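PDB 5T09: type III secretion system effector HopBA1 from Pseudomonas syringae pv. aptata, which acts as a virulence factor that is recognised by the Arabidopsis resistance protein RBA1, enhancing RBA1 self-association and so triggering plant cell death. Local coordinates for residues 53-56 and 60-63; 77-82 and 175-180; 82-87 and 117-122; 222-227 and 231-236. All blocks are in the same frame, centred on the assembly; numbering follows the deposited sequence.

The four contacts sample one alpha/beta domain built round a largely parallel sheet. Contact 1 comes first along the chain, joining the end of strand 49-54 to the start of helix 60-74, which leads on to strand 77-82 of contact 2. Contact 3 is nested within the loop that contact 2 closes and shares Val82 with it; their centres lie about 17 Å apart. Contacts 1 and 3, with centres about 10 Å apart, touch through Asp54, Phe84 and Trp119. Contact 4 is the hairpin at the far edge of the sheet, about 26 Å from contact 2 between centres, yet it meets contact 1 through Phe60. Contacts 1, 2 and 4 thus reach one sheet, while contact 3 packs on contact 1 where strand 77-82 ends.

Contact 1. Residues 53-56 and 60-63; sequences GDEH and FIPK
Ile61 meets the end of strand 49-54 with both of its branches, and each finds a different partner. The CG2 methyl lies against the carboxylate of Asp54, 3.5 Å from OD1, a van der Waals contact on an oxygen whose polar partner is Trp188 NE1. The longer branch reaches the backbone instead: CD1 stops 3.5 Å from Glu55 N and 4.0 Å from Glu55 CB. The same methyl is 4.1 Å from Gly53 O, which places it beside the strand's last peptides, on the N-H side of Glu55. This division follows from the first torsion of Ile61 (chi1 -66°), which sets CG1 anti to the carbonyl carbon and CG2 anti to N, with CD1 extended beyond. The two backbones are nevertheless 7.1 Å apart at their closest alpha carbons, Asp54 CA and Ile61 CA, so the isoleucine side chain spans the gap. Strand 49-54 and helix 60-74 open a beta-alpha-beta crossover that ends in the parallel strand 77-82, with strand 184-190 lying between the two in the sheet; the contact sits at the strand-to-helix turn, at the C-terminal end of the parallel strands. In the next shell, the second carboxylate oxygen of Asp54 is bound by the imidazole of His56, ND1 to OD2 at 2.7 Å. The bond uses the anti side of OD2 and lies 14° out of the ring plane. With Trp188 on OD1 and His56 on OD2, rotation of the carboxylate is restrained from both ends. His56 is in turn packed edge-to-face with Trp112, while Trp188 and Phe213 touch Ile61.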
loop_
_atom_site.group_PDB
_atom_site.type_symbol
_atom_site.label_atom_id
_atom_site.label_comp_id
_atom_site.label_asym_id
_atom_site.label_seq_id
_atom_site.Cartn_x
_atom_site.Cartn_y
_atom_site.Cartn_z
ATOM N N GLY A 53 -0.446 -4.784 -0.405
ATOM C CA GLY A 53 -1.399 -5.134 0.625
ATOM C C GLY A 53 -0.775 -5.060 2.001
ATOM O O GLY A 53 0.039 -5.912 2.369
ATOM N N ASP A 54 -1.137 -4.040 2.770
ATOM C CA ASP A 54 -0.520 -3.834 4.070
ATOM C C ASP A 54 -1.074 -4.814 5.091
ATOM O O ASP A 54 -2.256 -5.168 5.063
ATOM C CB ASP A 54 -0.751 -2.408 4.563
ATOM C CG ASP A 54 0.194 -2.028 5.679
ATOM O OD1 ASP A 54 1.416 -2.238 5.509
ATOM O OD2 ASP A 54 -0.281 -1.539 6.727
ATOM N N GLU A 55 -0.201 -5.261 5.984
ATOM C CA GLU A 55 -0.590 -5.921 7.225
ATOM C C GLU A 55 -0.218 -4.944 8.331
ATOM O O GLU A 55 0.963 -4.783 8.655
ATOM C CB GLU A 55 0.108 -7.263 7.394
ATOM C CG GLU A 55 -0.112 -8.226 6.241
ATOM C CD GLU A 55 0.464 -9.600 6.518
ATOM O OE1 GLU A 55 0.488 -10.011 7.701
ATOM O OE2 GLU A 55 0.897 -10.267 5.553
ATOM N N HIS A 56 -1.221 -4.269 8.886
ATOM C CA HIS A 56 -0.957 -3.194 9.831
ATOM C C HIS A 56 -0.171 -3.728 11.022
ATOM O O HIS A 56 -0.536 -4.743 11.617
ATOM C CB HIS A 56 -2.269 -2.563 10.304
ATOM C CG HIS A 56 -3.153 -2.084 9.194
ATOM N ND1 HIS A 56 -2.663 -1.526 8.033
ATOM C CD2 HIS A 56 -4.502 -2.084 9.071
ATOM C CE1 HIS A 56 -3.672 -1.198 7.245
ATOM N NE2 HIS A 56 -4.798 -1.526 7.851
ATOM N N PHE A 60 8.161 -5.311 8.556
ATOM C CA PHE A 60 8.859 -5.673 7.324
ATOM C C PHE A 60 8.386 -4.839 6.139
ATOM O O PHE A 60 9.192 -4.458 5.282
ATOM C CB PHE A 60 8.666 -7.161 7.028
ATOM C CG PHE A 60 9.194 -7.583 5.688
ATOM C CD1 PHE A 60 10.521 -7.956 5.537
ATOM C CD2 PHE A 60 8.366 -7.604 4.576
ATOM C CE1 PHE A 60 11.011 -8.341 4.308
ATOM C CE2 PHE A 60 8.851 -7.991 3.344
ATOM C CZ PHE A 60 10.174 -8.358 3.209
ATOM N N ILE A 61 7.090 -4.553 6.065
ATOM C CA ILE A 61 6.493 -3.956 4.872
ATOM C C ILE A 61 6.945 -2.506 4.728
ATOM O O ILE A 61 7.470 -2.138 3.667
ATOM C CB ILE A 61 4.962 -4.096 4.906
ATOM C CG1 ILE A 61 4.592 -5.580 4.806
ATOM C CG2 ILE A 61 4.312 -3.319 3.766
ATOM C CD1 ILE A 61 3.144 -5.901 5.086
ATOM N N PRO A 62 6.771 -1.646 5.735
ATOM C CA PRO A 62 7.284 -0.272 5.595
ATOM C C PRO A 62 8.796 -0.207 5.451
ATOM O O PRO A 62 9.302 0.677 4.751
ATOM C CB PRO A 62 6.802 0.421 6.880
ATOM C CG PRO A 62 6.497 -0.681 7.832
ATOM C CD PRO A 62 6.019 -1.821 6.989
ATOM N N LYS A 63 9.537 -1.113 6.092
ATOM C CA LYS A 63 10.982 -1.163 5.884
ATOM C C LYS A 63 11.314 -1.483 4.434
ATOM O O LYS A 63 12.240 -0.902 3.854
ATOM C CB LYS A 63 11.616 -2.204 6.805
ATOM C CG LYS A 63 11.839 -1.739 8.233
ATOM C CD LYS A 63 12.469 -2.837 9.093
ATOM C CE LYS A 63 13.839 -3.267 8.573
ATOM N NZ LYS A 63 14.493 -4.265 9.470
#

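Contact 2. Residues 77-82 and 175-180; sequences VDHLAV and REASAV
In the alpha/beta fold of this protein, helix 166-179 packs its last turns against strand 77-82, an inner strand of the parallel sheet, and His79 meets Glu176 and Ala177 at the junction. The alpha carbons of His79 and Ala177 are 6.0 Å apart, a short separation that fits the small side chain on the helix. His79 has its ring carbon CG anti to the backbone N (chi1 -178°), which carries the imidazole off the strand to lie against the helix backbone. One face of the ring receives the peptide linking Glu176 to Ala177: His79 CE1 is 3.4 Å from Ala177 N, which stands above the plane and offset toward the rim. Over the centre of the opposite face, more distantly, lies Ala81 N of the histidine's own strand, so the ring is sandwiched between the two backbones. Both ring nitrogens have polar partners in neighbouring strands: NE2 bonds to Ser138 OG, and ND1 makes a weak bond to Ser185 OG. These bonds fix the rotation of the imidazole and leave the helix to meet it by packing alone. Glu176 contributes only the root of its side chain, since the bend at chi2 (-45°) turns the carboxylate aside to Tyr136 OH and His87 NE2. Its OE1 therefore stays 5.9 Å from His79 NE2. Tyr136 also lies against the histidine, their ring planes about 30° apart. Among the closest side-chain touches are carbons against the ring nitrogens: Glu176 CB sits 3.5 Å from His79 NE2, and the methyl CB of Ala177 is 3.4 Å from His79 ND1.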
loop_
_atom_site.group_PDB
_atom_site.type_symbol
_atom_site.label_atom_id
_atom_site.label_comp_id
_atom_site.label_asym_id
_atom_site.label_seq_id
_atom_site.Cartn_x
_atom_site.Cartn_y
_atom_site.Cartn_z
ATOM N N VAL A 77 8.236 4.896 -10.890
ATOM C CA VAL A 77 7.203 5.153 -9.891
ATOM C C VAL A 77 7.306 6.616 -9.473
ATOM O O VAL A 77 8.283 7.022 -8.841
ATOM C CB VAL A 77 7.342 4.219 -8.683
ATOM C CG1 VAL A 77 6.268 4.524 -7.637
ATOM C CG2 VAL A 77 7.262 2.764 -9.125
ATOM N N ASP A 78 6.296 7.409 -9.828
ATOM C CA ASP A 78 6.254 8.820 -9.472
ATOM C C ASP A 78 5.218 9.142 -8.404
ATOM O O ASP A 78 5.163 10.289 -7.946
ATOM C CB ASP A 78 5.961 9.667 -10.719
ATOM C CG ASP A 78 7.001 9.483 -11.807
ATOM O OD1 ASP A 78 8.203 9.425 -11.478
ATOM O OD2 ASP A 78 6.615 9.393 -12.991
ATOM N N HIS A 79 4.412 8.169 -7.986
ATOM C CA HIS A 79 3.282 8.440 -7.110
ATOM C C HIS A 79 3.088 7.274 -6.155
ATOM O O HIS A 79 3.082 6.114 -6.580
ATOM C CB HIS A 79 2.008 8.666 -7.929
ATOM C CG HIS A 79 0.808 8.991 -7.098
ATOM N ND1 HIS A 79 -0.428 8.424 -7.326
ATOM C CD2 HIS A 79 0.650 9.829 -6.047
ATOM C CE1 HIS A 79 -1.294 8.895 -6.447
ATOM N NE2 HIS A 79 -0.666 9.748 -5.658
ATOM N N LEU A 80 2.926 7.590 -4.871
ATOM C CA LEU A 80 2.628 6.607 -3.836
ATOM C C LEU A 80 1.399 7.082 -3.074
ATOM O O LEU A 80 1.456 8.085 -2.355
ATOM C CB LEU A 80 3.820 6.416 -2.897
ATOM C CG LEU A 80 3.584 5.541 -1.666
ATOM C CD1 LEU A 80 3.266 4.106 -2.062
ATOM C CD2 LEU A 80 4.799 5.600 -0.755
ATOM N N ALA A 81 0.292 6.364 -3.229
ATOM C CA ALA A 81 -0.983 6.721 -2.620
ATOM C C ALA A 81 -1.253 5.758 -1.471
ATOM O O ALA A 81 -1.258 4.537 -1.670
ATOM C CB ALA A 81 -2.098 6.670 -3.661
ATOM N N VAL A 82 -1.467 6.298 -0.269
ATOM C CA VAL A 82 -1.447 5.494 0.949
ATOM C C VAL A 82 -2.744 5.663 1.728
ATOM O O VAL A 82 -3.313 6.761 1.792
ATOM C CB VAL A 82 -0.235 5.847 1.836
ATOM C CG1 VAL A 82 1.048 5.734 1.027
ATOM C CG2 VAL A 82 -0.381 7.243 2.445
ATOM N N ARG A 175 -6.949 10.699 -8.980
ATOM C CA ARG A 175 -6.852 12.152 -9.041
ATOM C C ARG A 175 -5.418 12.622 -8.817
ATOM O O ARG A 175 -4.902 13.460 -9.563
ATOM C CB ARG A 175 -7.784 12.773 -7.998
ATOM C CG ARG A 175 -7.793 14.300 -7.990
ATOM C CD ARG A 175 -8.331 14.837 -6.672
ATOM N NE ARG A 175 -9.786 14.725 -6.577
ATOM C CZ ARG A 175 -10.641 15.731 -6.756
ATOM N NH1 ARG A 175 -10.207 16.954 -7.037
ATOM N NH2 ARG A 175 -11.944 15.514 -6.648
ATOM N N GLU A 176 -4.762 12.096 -7.783
ATOM C CA GLU A 176 -3.441 12.595 -7.423
ATOM C C GLU A 176 -2.355 12.089 -8.364
ATOM O O GLU A 176 -1.380 12.807 -8.613
ATOM C CB GLU A 176 -3.122 12.218 -5.972
ATOM C CG GLU A 176 -4.038 12.889 -4.952
ATOM C CD GLU A 176 -4.238 14.370 -5.233
ATOM O OE1 GLU A 176 -3.250 15.053 -5.578
ATOM O OE2 GLU A 176 -5.391 14.843 -5.135
ATOM N N ALA A 177 -2.496 10.874 -8.897
ATOM C CA ALA A 177 -1.571 10.416 -9.929
ATOM C C ALA A 177 -1.621 11.337 -11.143
ATOM O O ALA A 177 -0.581 11.756 -11.668
ATOM C CB ALA A 177 -1.899 8.977 -10.330
ATOM N N SER A 178 -2.830 11.671 -11.599
ATOM C CA SER A 178 -2.965 12.555 -12.751
ATOM C C SER A 178 -2.465 13.960 -12.443
ATOM O O SER A 178 -1.901 14.621 -13.322
ATOM C CB SER A 178 -4.424 12.605 -13.207
ATOM O OG SER A 178 -4.904 11.312 -13.542
ATOM N N ALA A 179 -2.654 14.429 -11.206
ATOM C CA ALA A 179 -2.277 15.793 -10.857
ATOM C C ALA A 179 -0.781 16.038 -11.006
ATOM O O ALA A 179 -0.364 17.197 -11.118
ATOM C CB ALA A 179 -2.718 16.105 -9.427
ATOM N N VAL A 180 0.035 14.983 -11.007
ATOM C CA VAL A 180 1.473 15.102 -11.205
ATOM C C VAL A 180 1.941 14.358 -12.448
ATOM O O VAL A 180 3.143 14.173 -12.636
ATOM C CB VAL A 180 2.248 14.623 -9.962
ATOM C CG1 VAL A 180 1.883 15.470 -8.751
ATOM C CG2 VAL A 180 1.982 13.147 -9.693
#

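Contact 3. Residues 82-87 and 117-122; sequences VEFVKH and DAWLDK
Trp119 is the residue of helix 117-122 that touches Phe84 of segment 82-87. Ahead of it in the helix, Asp117 is tied to Lys105 by a salt bridge, and Ala118 packs on Leu59. Trp119 then sends its indole inward, CG anti to the backbone N (chi1 177°), and presents the benzo edge to Phe84. CH2 is the leading atom, 3.6 Å from Phe84 CE1, with CZ2 following at 3.7 Å from the same carbon. The ring planes stand at 78°, and the centroids of the phenyl and the six-membered indole ring are 5.5 Å apart, which defines an offset edge-to-face pair. The two side chains approach from opposite directions, bridging backbones whose nearest alpha carbons, those of Phe84 and Leu120, are 9.9 Å apart. Leu120, next in sequence, faces helix 101-112, where it meets Leu108 and Trp112; Lys122 follows, packed on Pro62 of helix 60-74. In segment 82-87, Phe84 occupies the type I turn from Val82 to Val85 and is also edge-to-face with Trp188 and Trp112. The arrangement is a cluster of aromatic rings meeting edge-to-face, set where strand 77-82 ends, at the C-terminal side of the parallel sheet.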
loop_
_atom_site.group_PDB
_atom_site.type_symbol
_atom_site.label_atom_id
_atom_site.label_comp_id
_atom_site.label_asym_id
_atom_site.label_seq_id
_atom_site.Cartn_x
_atom_site.Cartn_y
_atom_site.Cartn_z
ATOM N N VAL A 82 -1.467 6.298 -0.269
ATOM C CA VAL A 82 -1.447 5.494 0.949
ATOM C C VAL A 82 -2.744 5.663 1.728
ATOM O O VAL A 82 -3.313 6.761 1.792
ATOM C CB VAL A 82 -0.235 5.847 1.836
ATOM C CG1 VAL A 82 1.048 5.734 1.027
ATOM C CG2 VAL A 82 -0.381 7.243 2.445
ATOM N N GLU A 83 -3.190 4.563 2.340
ATOM C CA GLU A 83 -4.370 4.578 3.200
ATOM C C GLU A 83 -4.149 5.412 4.455
ATOM O O GLU A 83 -5.112 5.916 5.041
ATOM C CB GLU A 83 -4.737 3.147 3.597
ATOM C CG GLU A 83 -5.846 3.050 4.643
ATOM C CD GLU A 83 -6.095 1.631 5.123
ATOM O OE1 GLU A 83 -5.261 0.744 4.849
ATOM O OE2 GLU A 83 -7.127 1.408 5.793
ATOM N N PHE A 84 -2.901 5.566 4.886
ATOM C CA PHE A 84 -2.632 6.142 6.199
ATOM C C PHE A 84 -2.990 7.620 6.279
ATOM O O PHE A 84 -3.058 8.163 7.386
ATOM C CB PHE A 84 -1.163 5.928 6.548
ATOM C CG PHE A 84 -0.692 4.522 6.307
ATOM C CD1 PHE A 84 -1.253 3.466 7.003
ATOM C CD2 PHE A 84 0.300 4.257 5.377
ATOM C CE1 PHE A 84 -0.833 2.169 6.778
ATOM C CE2 PHE A 84 0.730 2.966 5.151
ATOM C CZ PHE A 84 0.162 1.918 5.852
ATOM N N VAL A 85 -3.234 8.272 5.146
ATOM C CA VAL A 85 -3.584 9.685 5.098
ATOM C C VAL A 85 -4.924 9.817 4.396
ATOM O O VAL A 85 -5.145 9.202 3.344
ATOM C CB VAL A 85 -2.514 10.516 4.369
ATOM C CG1 VAL A 85 -2.898 11.991 4.359
ATOM C CG2 VAL A 85 -1.159 10.321 5.017
ATOM N N LYS A 86 -5.808 10.619 4.973
ATOM C CA LYS A 86 -7.082 10.911 4.340
ATOM C C LYS A 86 -6.865 11.895 3.202
ATOM O O LYS A 86 -6.105 12.859 3.332
ATOM C CB LYS A 86 -8.067 11.470 5.365
ATOM C CG LYS A 86 -8.424 10.450 6.436
ATOM C CD LYS A 86 -8.699 11.084 7.789
ATOM C CE LYS A 86 -8.747 10.027 8.890
ATOM N NZ LYS A 86 -7.473 9.252 9.011
ATOM N N HIS A 87 -7.508 11.624 2.065
ATOM C CA HIS A 87 -7.313 12.482 0.903
ATOM C C HIS A 87 -7.665 13.926 1.215
ATOM O O HIS A 87 -7.084 14.849 0.634
ATOM C CB HIS A 87 -8.149 11.983 -0.273
ATOM C CG HIS A 87 -7.944 12.774 -1.527
ATOM N ND1 HIS A 87 -8.839 13.727 -1.960
ATOM C CD2 HIS A 87 -6.936 12.764 -2.432
ATOM C CE1 HIS A 87 -8.398 14.264 -3.083
ATOM N NE2 HIS A 87 -7.245 13.699 -3.391
ATOM N N ASP A 117 3.979 1.830 18.059
ATOM C CA ASP A 117 4.876 2.975 17.938
ATOM C C ASP A 117 5.982 2.700 16.924
ATOM O O ASP A 117 6.238 3.515 16.030
ATOM C CB ASP A 117 5.467 3.318 19.301
ATOM C CG ASP A 117 6.343 4.550 19.259
ATOM O OD1 ASP A 117 5.796 5.670 19.334
ATOM O OD2 ASP A 117 7.579 4.400 19.152
ATOM N N ALA A 118 6.652 1.554 17.052
ATOM C CA ALA A 118 7.718 1.208 16.117
ATOM C C ALA A 118 7.202 1.183 14.687
ATOM O O ALA A 118 7.811 1.760 13.778
ATOM C CB ALA A 118 8.319 -0.147 16.486
ATOM N N TRP A 119 6.073 0.511 14.469
ATOM C CA TRP A 119 5.501 0.436 13.133
ATOM C C TRP A 119 5.153 1.823 12.605
ATOM O O TRP A 119 5.466 2.159 11.458
ATOM C CB TRP A 119 4.269 -0.466 13.152
ATOM C CG TRP A 119 3.573 -0.554 11.831
ATOM C CD1 TRP A 119 3.919 -1.335 10.769
ATOM C CD2 TRP A 119 2.399 0.162 11.440
ATOM N NE1 TRP A 119 3.033 -1.146 9.735
ATOM C CE2 TRP A 119 2.088 -0.234 10.124
ATOM C CE3 TRP A 119 1.577 1.097 12.077
ATOM C CZ2 TRP A 119 0.993 0.274 9.433
ATOM C CZ3 TRP A 119 0.489 1.603 11.388
ATOM C CH2 TRP A 119 0.208 1.190 10.082
ATOM N N LEU A 120 4.510 2.650 13.433
ATOM C CA LEU A 120 4.187 4.004 12.995
ATOM C C LEU A 120 5.452 4.774 12.649
ATOM O O LEU A 120 5.468 5.567 11.700
ATOM C CB LEU A 120 3.393 4.745 14.071
ATOM C CG LEU A 120 2.783 6.072 13.602
ATOM C CD1 LEU A 120 1.653 5.817 12.611
ATOM C CD2 LEU A 120 2.287 6.912 14.765
ATOM N N ASP A 121 6.528 4.556 13.408
ATOM C CA ASP A 121 7.807 5.173 13.072
ATOM C C ASP A 121 8.300 4.699 11.709
ATOM O O ASP A 121 8.737 5.504 10.878
ATOM C CB ASP A 121 8.837 4.857 14.158
ATOM C CG ASP A 121 10.165 5.543 13.918
ATOM O OD1 ASP A 121 11.020 4.960 13.219
ATOM O OD2 ASP A 121 10.355 6.665 14.431
ATOM N N LYS A 122 8.235 3.386 11.458
ATOM C CA LYS A 122 8.702 2.857 10.179
ATOM C C LYS A 122 7.810 3.315 9.031
ATOM O O LYS A 122 8.301 3.598 7.931
ATOM C CB LYS A 122 8.770 1.330 10.227
ATOM C CG LYS A 122 9.851 0.776 11.154
ATOM C CD LYS A 122 11.235 1.242 10.722
ATOM C CE LYS A 122 12.347 0.448 11.390
ATOM N NZ LYS A 122 13.686 0.880 10.893
#

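Contact 4. Residues 222-227 and 231-236; sequences RINDAD and HIVIAG
Arg222 O is held by Val233 N at 2.6 Å, in a nearly straight bond (172° at the hydrogen), and is approached as well by Ile232 CA at 3.3 Å in a CA-H...O contact. The pair belongs to a beta hairpin in which strand 222-223 runs antiparallel to strand 232-235 and forms one edge of the mixed sheet. Arg222 and Val233 are a hydrogen-bonded pair, closed by the return bond from Arg222 N to Val233 O at 2.8 Å. Ile223 and Ile232 form the non-hydrogen-bonded pair next to it, Ile223 CG1 meeting Ile232 CG2 on the face that packs on Val29. Beyond the strand, Asn224 N still bonds to His231 O at 3.0 Å, but it comes from above the carbonyl plane, 51° out of it. The Asn224 amide braces the loop: OD1 accepts weak bonds from Ala226 N and Asp227 N, and ND2 reaches Ser230 O. On the other face, Val233 is wedged between two side chains. Its CG2 packs on Asn224 CB at 3.7 Å, while Arg222 runs alongside it, extended from CG to NE, and its guanidinium is anchored to Asp214 by a salt bridge. The CG1 methyl of Val233 sits over one face of that guanidinium, offset toward its rim, 4.0 Å from Arg222 NH1.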
loop_
_atom_site.group_PDB
_atom_site.type_symbol
_atom_site.label_atom_id
_atom_site.label_comp_id
_atom_site.label_asym_id
_atom_site.label_seq_id
_atom_site.Cartn_x
_atom_site.Cartn_y
_atom_site.Cartn_z
ATOM N N ARG A 222 7.087 -15.550 -4.472
ATOM C CA ARG A 222 6.502 -16.468 -5.437
ATOM C C ARG A 222 5.238 -15.865 -6.030
ATOM O O ARG A 222 4.675 -14.903 -5.502
ATOM C CB ARG A 222 6.177 -17.809 -4.776
ATOM C CG ARG A 222 5.150 -17.674 -3.659
ATOM C CD ARG A 222 5.127 -18.890 -2.750
ATOM N NE ARG A 222 4.093 -18.763 -1.725
ATOM C CZ ARG A 222 4.286 -18.279 -0.500
ATOM N NH1 ARG A 222 3.266 -18.207 0.345
ATOM N NH2 ARG A 222 5.487 -17.866 -0.111
ATOM N N ILE A 223 4.796 -16.455 -7.141
ATOM C CA ILE A 223 3.461 -16.182 -7.654
ATOM C C ILE A 223 2.441 -16.858 -6.751
ATOM O O ILE A 223 2.664 -17.969 -6.256
ATOM C CB ILE A 223 3.342 -16.666 -9.110
ATOM C CG1 ILE A 223 4.160 -15.755 -10.028
ATOM C CG2 ILE A 223 1.879 -16.706 -9.560
ATOM C CD1 ILE A 223 4.352 -16.285 -11.432
ATOM N N ASN A 224 1.316 -16.186 -6.517
ATOM C CA ASN A 224 0.298 -16.717 -5.619
ATOM C C ASN A 224 -0.567 -17.727 -6.361
ATOM O O ASN A 224 -1.195 -17.392 -7.372
ATOM C CB ASN A 224 -0.573 -15.599 -5.054
ATOM C CG ASN A 224 -1.678 -16.127 -4.159
ATOM O OD1 ASN A 224 -1.600 -17.250 -3.657
ATOM N ND2 ASN A 224 -2.717 -15.327 -3.961
ATOM N N ASP A 225 -0.602 -18.960 -5.856
ATOM C CA ASP A 225 -1.474 -19.995 -6.388
ATOM C C ASP A 225 -2.414 -20.577 -5.342
ATOM O O ASP A 225 -3.265 -21.405 -5.689
ATOM C CB ASP A 225 -0.638 -21.122 -7.012
ATOM C CG ASP A 225 0.084 -20.683 -8.273
ATOM O OD1 ASP A 225 -0.479 -19.858 -9.023
ATOM O OD2 ASP A 225 1.213 -21.160 -8.513
ATOM N N ALA A 226 -2.292 -20.170 -4.076
ATOM C CA ALA A 226 -3.199 -20.673 -3.048
ATOM C C ALA A 226 -4.593 -20.080 -3.203
ATOM O O ALA A 226 -5.597 -20.776 -3.004
ATOM C CB ALA A 226 -2.641 -20.367 -1.660
ATOM N N ASP A 227 -4.677 -18.800 -3.558
ATOM C CA ASP A 227 -5.954 -18.112 -3.681
ATOM C C ASP A 227 -5.806 -16.995 -4.708
ATOM O O ASP A 227 -4.753 -16.834 -5.332
ATOM C CB ASP A 227 -6.411 -17.581 -2.320
ATOM C CG ASP A 227 -5.344 -16.757 -1.627
ATOM O OD1 ASP A 227 -4.547 -17.336 -0.859
ATOM O OD2 ASP A 227 -5.297 -15.531 -1.850
ATOM N N HIS A 231 -1.450 -11.409 -6.699
ATOM C CA HIS A 231 -0.756 -12.010 -7.831
ATOM C C HIS A 231 0.610 -12.573 -7.465
ATOM O O HIS A 231 0.995 -13.624 -7.984
ATOM C CB HIS A 231 -0.594 -10.985 -8.954
ATOM C CG HIS A 231 -1.892 -10.492 -9.513
ATOM N ND1 HIS A 231 -2.498 -9.334 -9.076
ATOM C CD2 HIS A 231 -2.703 -11.002 -10.469
ATOM C CE1 HIS A 231 -3.623 -9.148 -9.743
ATOM N NE2 HIS A 231 -3.772 -10.148 -10.593
ATOM N N ILE A 232 1.362 -11.895 -6.598
ATOM C CA ILE A 232 2.653 -12.397 -6.142
ATOM C C ILE A 232 2.750 -12.214 -4.636
ATOM O O ILE A 232 2.183 -11.278 -4.063
ATOM C CB ILE A 232 3.844 -11.706 -6.850
ATOM C CG1 ILE A 232 3.836 -10.195 -6.609
ATOM C CG2 ILE A 232 3.818 -12.014 -8.342
ATOM C CD1 ILE A 232 5.139 -9.520 -6.998
ATOM N N VAL A 233 3.476 -13.125 -3.995
ATOM C CA VAL A 233 3.691 -13.103 -2.555
ATOM C C VAL A 233 5.170 -12.848 -2.310
ATOM O O VAL A 233 6.026 -13.563 -2.845
ATOM C CB VAL A 233 3.249 -14.422 -1.896
ATOM C CG1 VAL A 233 3.251 -14.278 -0.378
ATOM C CG2 VAL A 233 1.879 -14.847 -2.403
ATOM N N ILE A 234 5.468 -11.827 -1.514
ATOM C CA ILE A 234 6.833 -11.500 -1.123
ATOM C C ILE A 234 7.091 -12.133 0.237
ATOM O O ILE A 234 6.341 -11.899 1.194
ATOM C CB ILE A 234 7.057 -9.980 -1.087
ATOM C CG1 ILE A 234 7.113 -9.432 -2.517
ATOM C CG2 ILE A 234 8.338 -9.632 -0.313
ATOM C CD1 ILE A 234 7.294 -7.930 -2.612
ATOM N N ALA A 235 8.146 -12.937 0.323
ATOM C CA ALA A 235 8.517 -13.573 1.577
ATOM C C ALA A 235 9.205 -12.562 2.483
ATOM O O ALA A 235 10.131 -11.864 2.058
ATOM C CB ALA A 235 9.435 -14.767 1.318
ATOM N N GLY A 236 8.746 -12.477 3.728
ATOM C CA GLY A 236 9.302 -11.530 4.674
ATOM C C GLY A 236 9.454 -12.096 6.068
ATOM O O GLY A 236 9.267 -13.296 6.289
#